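Local coordinates for protein Can2 (Sulfobacillus thermosulfidooxidans, PDB 7BDV) that is a dual-specificity nuclease that potentiates type III CRISPR defence and binds the cyclic tetra-adenylate messenger through its CARF domains, at residues A[19-24]-A[320-325]; A[273-278]-A[313-318]. All blocks are in the same frame, centred on the assembly; numbering follows the deposited sequence.

Contact 1. Residues A[19-24]-A[320-325]. With nucleotides of chain E.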
loop_
_atom_site.group_PDB
_atom_site.type_symbol
_atom_site.label_atom_id
_atom_site.label_comp_id
_atom_site.label_asym_id
_atom_site.label_seq_id
_atom_site.Cartn_x
_atom_site.Cartn_y
_atom_site.Cartn_z
ATOM N N SER A 19 -15.551 9.180 -1.296
ATOM C CA SER A 19 -14.294 8.844 -2.009
ATOM C C SER A 19 -13.631 7.670 -1.305
ATOM O O SER A 19 -14.279 7.107 -0.346
ATOM C CB SER A 19 -13.413 10.075 -2.091
ATOM O OG SER A 19 -13.056 10.558 -0.826
ATOM N N ASP A 20 -12.416 7.271 -1.714
ATOM C CA ASP A 20 -11.733 6.104 -1.099
ATOM C C ASP A 20 -11.767 6.167 0.422
ATOM O O ASP A 20 -11.934 5.082 1.033
ATOM C CB ASP A 20 -10.279 5.956 -1.551
ATOM C CG ASP A 20 -10.162 5.512 -2.996
ATOM O OD1 ASP A 20 -10.729 4.439 -3.327
ATOM O OD2 ASP A 20 -9.547 6.270 -3.788
ATOM N N HIS A 21 -11.500 7.324 1.035
ATOM C CA HIS A 21 -11.322 7.433 2.500
ATOM C C HIS A 21 -12.530 8.161 3.095
ATOM O O HIS A 21 -12.563 9.360 3.013
ATOM C CB HIS A 21 -9.987 8.091 2.857
ATOM C CG HIS A 21 -8.859 7.299 2.272
ATOM N ND1 HIS A 21 -8.392 6.132 2.851
ATOM C CD2 HIS A 21 -8.131 7.490 1.157
ATOM C CE1 HIS A 21 -7.429 5.632 2.092
ATOM N NE2 HIS A 21 -7.217 6.466 1.056
ATOM N N LEU A 22 -13.450 7.406 3.688
ATOM C CA LEU A 22 -14.710 7.918 4.279
ATOM C C LEU A 22 -14.458 8.571 5.637
ATOM O O LEU A 22 -15.345 9.346 6.085
ATOM C CB LEU A 22 -15.699 6.741 4.413
ATOM C CG LEU A 22 -16.131 6.125 3.089
ATOM C CD1 LEU A 22 -17.134 5.020 3.298
ATOM C CD2 LEU A 22 -16.691 7.192 2.142
ATOM N N LEU A 23 -13.322 8.276 6.303
ATOM C CA LEU A 23 -13.033 8.721 7.688
ATOM C C LEU A 23 -13.273 10.204 7.912
ATOM O O LEU A 23 -13.858 10.577 8.933
ATOM C CB LEU A 23 -11.605 8.352 8.120
ATOM C CG LEU A 23 -11.447 6.956 8.696
ATOM C CD1 LEU A 23 -9.966 6.569 8.775
ATOM C CD2 LEU A 23 -12.155 6.848 10.038
ATOM N N PRO A 24 -12.762 11.123 7.064
ATOM C CA PRO A 24 -12.895 12.544 7.356
ATOM C C PRO A 24 -14.350 13.053 7.210
ATOM O O PRO A 24 -14.631 14.107 7.718
ATOM C CB PRO A 24 -11.999 13.247 6.343
ATOM C CG PRO A 24 -11.740 12.217 5.261
ATOM C CD PRO A 24 -11.970 10.854 5.872
ATOM N N ALA A 320 -6.497 -0.256 7.197
ATOM C CA ALA A 320 -6.295 0.973 7.972
ATOM C C ALA A 320 -6.176 2.195 7.046
ATOM O O ALA A 320 -6.160 3.300 7.573
ATOM C CB ALA A 320 -5.065 0.804 8.835
ATOM N N GLY A 321 -6.092 2.002 5.725
ATOM C CA GLY A 321 -5.992 3.099 4.754
ATOM C C GLY A 321 -4.657 3.822 4.851
ATOM O O GLY A 321 -3.792 3.356 5.562
ATOM N N ILE A 322 -4.537 4.974 4.200
ATOM C CA ILE A 322 -3.234 5.654 3.930
ATOM C C ILE A 322 -2.750 6.331 5.218
ATOM O O ILE A 322 -1.529 6.456 5.370
ATOM C CB ILE A 322 -3.319 6.614 2.715
ATOM C CG1 ILE A 322 -1.927 7.172 2.369
ATOM C CG2 ILE A 322 -4.355 7.717 2.923
ATOM C CD1 ILE A 322 -1.819 7.930 1.054
ATOM N N LYS A 323 -3.653 6.712 6.129
ATOM C CA LYS A 323 -3.299 7.384 7.404
ATOM C C LYS A 323 -3.095 6.358 8.535
ATOM O O LYS A 323 -2.755 6.782 9.671
ATOM C CB LYS A 323 -4.366 8.406 7.811
ATOM C CG LYS A 323 -4.633 9.503 6.799
ATOM C CD LYS A 323 -3.397 10.268 6.384
ATOM C CE LYS A 323 -3.739 11.520 5.602
ATOM N NZ LYS A 323 -2.794 12.620 5.905
ATOM N N GLY A 324 -3.353 5.076 8.281
ATOM C CA GLY A 324 -3.088 3.976 9.231
ATOM C C GLY A 324 -1.597 3.822 9.468
ATOM O O GLY A 324 -0.818 4.230 8.591
ATOM N N LYS A 325 -1.203 3.314 10.634
ATOM C CA LYS A 325 0.212 3.264 11.086
ATOM C C LYS A 325 0.554 1.832 11.476
ATOM O O LYS A 325 -0.245 1.195 12.173
ATOM C CB LYS A 325 0.428 4.244 12.242
ATOM C CG LYS A 325 0.393 5.697 11.812
ATOM C CD LYS A 325 0.270 6.672 12.918
ATOM C CE LYS A 325 1.559 6.826 13.697
ATOM N NZ LYS A 325 1.295 7.667 14.890
ATOM P P A E 1 -9.494 10.564 -1.116
ATOM O OP1 A E 1 -10.630 9.731 -0.551
ATOM O OP2 A E 1 -8.198 9.773 -1.043
ATOM O "O5'" A E 1 -9.369 11.912 -0.285
ATOM C "C5'" A E 1 -9.223 11.790 1.126
ATOM C "C4'" A E 1 -8.786 13.122 1.641
ATOM O "O4'" A E 1 -9.010 13.149 3.066
ATOM C "C3'" A E 1 -7.296 13.442 1.473
ATOM O "O3'" A E 1 -7.130 14.823 1.582
ATOM C "C2'" A E 1 -6.710 12.881 2.754
ATOM O "O2'" A E 1 -5.469 13.485 3.039
ATOM C "C1'" A E 1 -7.786 13.371 3.725
ATOM N N9 A E 1 -7.902 12.742 5.000
ATOM C C8 A E 1 -8.174 13.402 6.164
ATOM N N7 A E 1 -8.273 12.607 7.192
ATOM C C5 A E 1 -8.088 11.348 6.666
ATOM C C6 A E 1 -8.094 10.075 7.253
ATOM N N6 A E 1 -8.310 9.855 8.543
ATOM N N1 A E 1 -7.901 9.026 6.436
ATOM C C2 A E 1 -7.693 9.243 5.140
ATOM N N3 A E 1 -7.628 10.377 4.487
ATOM C C4 A E 1 -7.867 11.412 5.306
ATOM P P A E 4 -7.309 14.479 -6.781
ATOM O OP1 A E 4 -8.243 15.226 -7.661
ATOM O OP2 A E 4 -6.550 14.858 -5.556
ATOM O "O5'" A E 4 -8.359 13.342 -6.360
ATOM C "C5'" A E 4 -8.030 12.365 -5.405
ATOM C "C4'" A E 4 -9.311 12.040 -4.674
ATOM O "O4'" A E 4 -10.344 11.682 -5.643
ATOM C "C3'" A E 4 -9.196 10.858 -3.720
ATOM O "O3'" A E 4 -9.877 11.225 -2.509
ATOM C "C2'" A E 4 -9.879 9.737 -4.499
ATOM O "O2'" A E 4 -10.326 8.660 -3.701
ATOM C "C1'" A E 4 -10.991 10.514 -5.194
ATOM N N9 A E 4 -11.591 9.859 -6.335
ATOM C C8 A E 4 -10.941 9.271 -7.426
ATOM N N7 A E 4 -11.796 8.777 -8.303
ATOM C C5 A E 4 -13.056 9.026 -7.758
ATOM C C6 A E 4 -14.366 8.714 -8.191
ATOM N N6 A E 4 -14.607 8.067 -9.321
ATOM N N1 A E 4 -15.421 9.078 -7.402
ATOM C C2 A E 4 -15.144 9.701 -6.246
ATOM N N3 A E 4 -13.955 10.057 -5.742
ATOM C C4 A E 4 -12.940 9.675 -6.546
#

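Contact 2. Residues A[273-278]-A[313-318]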
loop_
_atom_site.group_PDB
_atom_site.type_symbol
_atom_site.label_atom_id
_atom_site.label_comp_id
_atom_site.label_asym_id
_atom_site.label_seq_id
_atom_site.Cartn_x
_atom_site.Cartn_y
_atom_site.Cartn_z
ATOM N N VAL A 273 -11.859 -11.745 2.147
ATOM C CA VAL A 273 -10.569 -12.065 2.841
ATOM C C VAL A 273 -10.715 -11.908 4.357
ATOM O O VAL A 273 -11.542 -11.114 4.805
ATOM C CB VAL A 273 -9.407 -11.199 2.327
ATOM C CG2 VAL A 273 -9.547 -9.747 2.778
ATOM N N SER A 274 -9.930 -12.670 5.108
ATOM C CA SER A 274 -9.688 -12.495 6.555
ATOM C C SER A 274 -8.182 -12.322 6.796
ATOM O O SER A 274 -7.358 -12.955 6.113
ATOM C CB SER A 274 -10.253 -13.605 7.377
ATOM O OG SER A 274 -9.820 -14.860 6.891
ATOM N N ASN A 275 -7.847 -11.464 7.746
ATOM C CA ASN A 275 -6.471 -11.084 8.165
ATOM C C ASN A 275 -6.435 -11.216 9.685
ATOM O O ASN A 275 -7.427 -10.759 10.330
ATOM C CB ASN A 275 -6.189 -9.639 7.782
ATOM C CG ASN A 275 -6.338 -9.383 6.305
ATOM O OD1 ASN A 275 -5.692 -10.067 5.517
ATOM N ND2 ASN A 275 -7.201 -8.441 5.935
ATOM N N GLU A 276 -5.399 -11.857 10.222
ATOM C CA GLU A 276 -5.131 -11.896 11.682
ATOM C C GLU A 276 -4.058 -10.844 11.979
ATOM O O GLU A 276 -3.068 -10.794 11.214
ATOM C CB GLU A 276 -4.737 -13.296 12.167
ATOM C CG GLU A 276 -5.444 -13.669 13.470
ATOM C CD GLU A 276 -4.619 -14.419 14.507
ATOM O OE1 GLU A 276 -3.890 -15.362 14.116
ATOM O OE2 GLU A 276 -4.695 -14.046 15.703
ATOM N N LEU A 277 -4.287 -9.999 12.993
ATOM C CA LEU A 277 -3.374 -8.899 13.402
ATOM C C LEU A 277 -3.009 -9.074 14.878
ATOM O O LEU A 277 -3.937 -9.329 15.698
ATOM C CB LEU A 277 -4.070 -7.565 13.142
ATOM C CG LEU A 277 -4.307 -7.234 11.670
ATOM C CD1 LEU A 277 -5.060 -5.915 11.553
ATOM C CD2 LEU A 277 -2.998 -7.167 10.882
ATOM N N ASP A 278 -1.720 -8.904 15.201
ATOM C CA ASP A 278 -1.147 -9.237 16.526
ATOM C C ASP A 278 -1.703 -8.272 17.581
ATOM O O ASP A 278 -2.221 -8.753 18.599
ATOM C CB ASP A 278 0.382 -9.238 16.506
ATOM C CG ASP A 278 1.022 -10.191 15.504
ATOM O OD1 ASP A 278 0.343 -11.164 15.084
ATOM O OD2 ASP A 278 2.183 -9.927 15.109
ATOM N N ASP A 313 2.787 -4.349 4.980
ATOM C CA ASP A 313 2.550 -3.247 4.028
ATOM C C ASP A 313 1.195 -3.453 3.330
ATOM O O ASP A 313 0.411 -2.508 3.309
ATOM C CB ASP A 313 3.689 -3.144 3.016
ATOM C CG ASP A 313 3.607 -1.890 2.166
ATOM O OD1 ASP A 313 3.173 -0.865 2.703
ATOM O OD2 ASP A 313 3.973 -1.947 0.974
ATOM N N SER A 314 0.938 -4.638 2.775
ATOM C CA SER A 314 -0.278 -4.973 1.987
ATOM C C SER A 314 -1.526 -4.850 2.878
ATOM O O SER A 314 -2.438 -4.084 2.536
ATOM C CB SER A 314 -0.147 -6.346 1.380
ATOM O OG SER A 314 -1.367 -6.766 0.757
ATOM N N VAL A 315 -1.552 -5.552 4.002
ATOM C CA VAL A 315 -2.768 -5.663 4.861
ATOM C C VAL A 315 -3.095 -4.305 5.497
ATOM O O VAL A 315 -4.271 -3.899 5.436
ATOM C CB VAL A 315 -2.606 -6.777 5.910
ATOM C CG1 VAL A 315 -3.786 -6.815 6.872
ATOM C CG2 VAL A 315 -2.422 -8.121 5.218
ATOM N N THR A 316 -2.110 -3.604 6.065
ATOM C CA THR A 316 -2.353 -2.362 6.827
ATOM C C THR A 316 -2.901 -1.281 5.898
ATOM O O THR A 316 -3.772 -0.524 6.337
ATOM C CB THR A 316 -1.146 -1.921 7.659
ATOM O OG1 THR A 316 -0.153 -1.378 6.790
ATOM C CG2 THR A 316 -0.641 -3.055 8.522
ATOM N N ASN A 317 -2.422 -1.226 4.662
ATOM C CA ASN A 317 -2.914 -0.267 3.653
ATOM C C ASN A 317 -4.384 -0.579 3.319
ATOM O O ASN A 317 -5.157 0.374 3.182
ATOM C CB ASN A 317 -1.981 -0.213 2.439
ATOM C CG ASN A 317 -0.736 0.620 2.700
ATOM N N ARG A 318 -4.772 -1.849 3.206
ATOM C CA ARG A 318 -6.174 -2.233 2.887
ATOM C C ARG A 318 -7.091 -2.006 4.109
ATOM O O ARG A 318 -8.214 -1.498 3.916
ATOM C CB ARG A 318 -6.201 -3.675 2.368
ATOM C CG ARG A 318 -7.364 -4.025 1.445
ATOM C CD ARG A 318 -7.259 -3.441 0.049
ATOM N NE ARG A 318 -5.966 -3.691 -0.593
ATOM C CZ ARG A 318 -5.571 -3.140 -1.741
ATOM N NH1 ARG A 318 -6.352 -2.288 -2.389
ATOM N NH2 ARG A 318 -4.388 -3.445 -2.244
#

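Contact 1. Residues A[19-24]-A[320-325]
The H21 imidazole joins two domains and the ligand at once: a methyl of I322 sits over one face, a phosphate oxygen of cyclic tetra-adenylate lies at the edge. H21 belongs to the loop between strand 13-17 and helix 23-31 of the CARF domain; I322 follows helix 306-320 in the nuclease domain. I322 CG2 lies 4.0 Å from the ring centroid, 26° off the normal and shifted toward the rim, a CH-pi contact in which the two side chains cross at about a right angle. With CG anti to the carbonyl carbon (chi1 -58°), the ring reaches toward the 320-325 loop, where its CE1 is 3.6 Å from I322 N. ND1 is hydrogen-bonded to Y150 OH, which helps fix the ring's rotation. G321 leaves the helix with positive phi and opens a type I turn closed by G324 N to G321 O. The adenine of A1 of chain E is sandwiched between the segments: P24 CD lies over one face, with L23 CB on the same side at the N6 amino end, and on the opposite face K323 CG comes 3.3 Å from N1. Both domains thus line the base pocket. The phosphate of A1 is held at OP1 by H21 N, 3.0 Å away with an N-H...O angle of 162°, and by S19 OG at 2.6 Å. Next door, the ribose O2' of A4 of chain E accepts from D20 N at 3.2 Å and donates to D20 OD2 at 2.5 Å.

Contact 2. Residues A[273-278]-A[313-318]
N275 OD1 is hydrogen-bonded to R341 NH2 of the second subunit, while V315 packs on the same amide from within the chain. The contact sets strand 274-277, paired antiparallel with 262-269, against helix 306-320. The segments come closest at N275 and V315, with CA atoms 7.3 Å apart. N275 and L277 face the helix while E276 between them points away, the usual alternation of a strand. V315 CG1 settles over the flat amide of N275, 3.7 Å from CG, 4.0 Å from OD1 and 3.9 Å from ND2, nearly equidistant from the group's atoms. CG1 stands anti to the V315 backbone N (chi1 175°), which sends this branch between amide and leucine, 4.1 Å from L277 CD2, while the other branch, CG2, meets OD1 at 3.8 Å. The side chains of N275 and V315 point at one another, whereas L277 and V315 lie alongside with opposed directions. Just after L277, at the corner of the chain, D278 OD2 accepts hydrogen bonds from the backbone N of both C292 and K293. D278, together with E291 and K293 in an E-x-K arrangement, matches the PD-(D/E)xK nuclease signature, so the contact probably adjoins the nuclease site. The subunit interface runs alongside: V315 also packs on Y310 of the second subunit, and R318 and D313 exchange reciprocal salt bridges with D313 and R318 of that copy. Across the contact itself the chemistry is van der Waals: a methyl rests against an amide whose OD1 is bonded to the neighbouring chain. The amide's orientation is therefore probably set by R341 of the second subunit, with V315 packing against the plane so defined.

Helix 306-320 connects the two contacts. Its last turns supply V315 to contact 2, and the loop leaving it supplies I322 to H21 in contact 1 and K323 to the adenine of A1 of chain E; the two centres are 14 Å apart. Both segments of contact 2 fall between those of contact 1 in the sequence. Contact 1 touches the cyclic tetra-adenylate directly, whereas the nearest atom of contact 2 is about 9 Å from the bound nucleic acid. One helix thus runs from the probable nuclease core and the dimer interface to the messenger pocket, an arrangement consistent with ligand binding being sensed at the nuclease domain.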